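Local atomic coordinates of rhamnosidase B (Bacillus sp., PDB entry 2OKX), a protein that hydrolyses terminal alpha-L-rhamnose residues from glycosides, probably by an inverting mechanism, as a member of glycoside hydrolase family 78. Residues Val153-Ala156 / Arg157-Ala160. Sequence-based numbering, arbitrary orientation.
Sequences VIDA and RELA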
loop_
_atom_site.group_PDB
_atom_site.type_symbol
_atom_site.label_atom_id
_atom_site.label_comp_id
_atom_site.label_asym_id
_atom_site.label_seq_id
_atom_site.Cartn_x
_atom_site.Cartn_y
_atom_site.Cartn_z
ATOM N N VAL A 153 -1.201 18.313 -8.516
ATOM C CA VAL A 153 -0.784 19.711 -8.507
ATOM C C VAL A 153 -2.006 20.425 -9.082
ATOM O O VAL A 153 -2.367 20.213 -10.243
ATOM C CB VAL A 153 0.430 19.959 -9.416
ATOM C CG1 VAL A 153 0.668 21.456 -9.558
ATOM C CG2 VAL A 153 1.662 19.294 -8.824
ATOM N N ILE A 154 -2.649 21.248 -8.258
ATOM C CA ILE A 154 -3.862 21.951 -8.660
ATOM C C ILE A 154 -3.743 23.463 -8.535
ATOM O O ILE A 154 -3.439 23.978 -7.462
ATOM C CB ILE A 154 -5.067 21.522 -7.777
ATOM C CG1 ILE A 154 -5.182 19.997 -7.726
ATOM C CG2 ILE A 154 -6.350 22.151 -8.305
ATOM C CD1 ILE A 154 -5.557 19.343 -9.042
ATOM N N ASP A 155 -3.992 24.173 -9.631
ATOM C CA ASP A 155 -3.948 25.629 -9.608
ATOM C C ASP A 155 -5.401 26.089 -9.572
ATOM O O ASP A 155 -6.083 26.128 -10.601
ATOM C CB ASP A 155 -3.240 26.167 -10.851
ATOM C CG ASP A 155 -3.028 27.665 -10.792
ATOM O OD1 ASP A 155 -2.091 28.161 -11.458
ATOM O OD2 ASP A 155 -3.800 28.346 -10.086
ATOM N N ALA A 156 -5.865 26.425 -8.373
ATOM C CA ALA A 156 -7.243 26.844 -8.154
ATOM C C ALA A 156 -7.660 28.091 -8.929
ATOM O O ALA A 156 -8.849 28.359 -9.085
ATOM C CB ALA A 156 -7.485 27.047 -6.660
ATOM N N ARG A 157 -6.692 28.857 -9.413
ATOM C CA ARG A 157 -7.013 30.056 -10.179
ATOM C C ARG A 157 -7.707 29.705 -11.498
ATOM O O ARG A 157 -8.398 30.538 -12.085
ATOM C CB ARG A 157 -5.743 30.861 -10.451
ATOM C CG ARG A 157 -5.141 31.457 -9.195
ATOM C CD ARG A 157 -3.786 32.066 -9.465
ATOM N NE ARG A 157 -2.833 31.081 -9.967
ATOM C CZ ARG A 157 -1.540 31.330 -10.151
ATOM N NH1 ARG A 157 -1.048 32.533 -9.872
ATOM N NH2 ARG A 157 -0.739 30.380 -10.615
ATOM N N GLU A 158 -7.536 28.465 -11.949
ATOM C CA GLU A 158 -8.147 28.011 -13.196
ATOM C C GLU A 158 -9.251 26.995 -12.939
ATOM O O GLU A 158 -9.789 26.398 -13.873
ATOM C CB GLU A 158 -7.089 27.375 -14.100
ATOM C CG GLU A 158 -5.870 28.242 -14.313
ATOM C CD GLU A 158 -4.810 27.560 -15.150
ATOM O OE1 GLU A 158 -3.694 28.108 -15.241
ATOM O OE2 GLU A 158 -5.091 26.481 -15.717
ATOM N N LEU A 159 -9.589 26.803 -11.667
ATOM C CA LEU A 159 -10.617 25.843 -11.284
ATOM C C LEU A 159 -11.956 26.500 -10.959
ATOM O O LEU A 159 -12.019 27.467 -10.200
ATOM C CB LEU A 159 -10.131 25.024 -10.076
ATOM C CG LEU A 159 -11.030 23.965 -9.424
ATOM C CD1 LEU A 159 -12.061 24.615 -8.538
ATOM C CD2 LEU A 159 -11.694 23.133 -10.490
ATOM N N ALA A 160 -13.023 25.965 -11.548
ATOM C CA ALA A 160 -14.374 26.462 -11.302
ATOM C C ALA A 160 -14.859 25.753 -10.033
ATOM O O ALA A 160 -15.417 24.659 -10.096
ATOM C CB ALA A 160 -15.281 26.125 -12.485
HETATM O O HOH W 1 -2.805 29.876 -13.448
#
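Asp155 and Arg157, two residues apart, illustrate how one carboxylate can serve a salt bridge and the backbone of a turn at once. Arg157 meets it side-on: NE donates to Asp155 OD2 at 2.9 Å, while its NH2 reaches Asp155 OD1 at 2.7 Å. The carboxylate and guanidinium planes lie only 28° apart, with the acid at the edge of the guanidinium and each of its oxygens engaged on the syn side. A bend at chi3 (-60°) swings NE out of line with the arginine chain and toward the acid. On its anti side, Asp155 OD2 also accepts the backbone N of Arg157, at 3.0 Å, so two donors from a single residue grip this oxygen and hinder rotation of the carboxylate.

Nearby, Glu158 OE1 comes within 4.1 Å of Asp155 OD1. A water donates to both oxygens, and Arg138 forms a salt bridge with Glu158 OE1; both probably ease the repulsion.

In the backbone, the N of Glu158 hydrogen-bonds to Asp155 O at 3.1 Å, and that of Leu159 to Ala156 O at the same spacing, winding the chain into a short 3-10 turn. Leu159 CB lies against the O and CA of Ala156 as the chain leaves this turn, its side chain touching Leu134 beyond.

Strand 153-155, which runs parallel to strand 485-489 of the concanavalin-like domain, thus ends in an Asx turn overlapping a beta-turn, with the Asp side chain further gripped by the guanidinium of the very residue whose N-H closes the Asx turn.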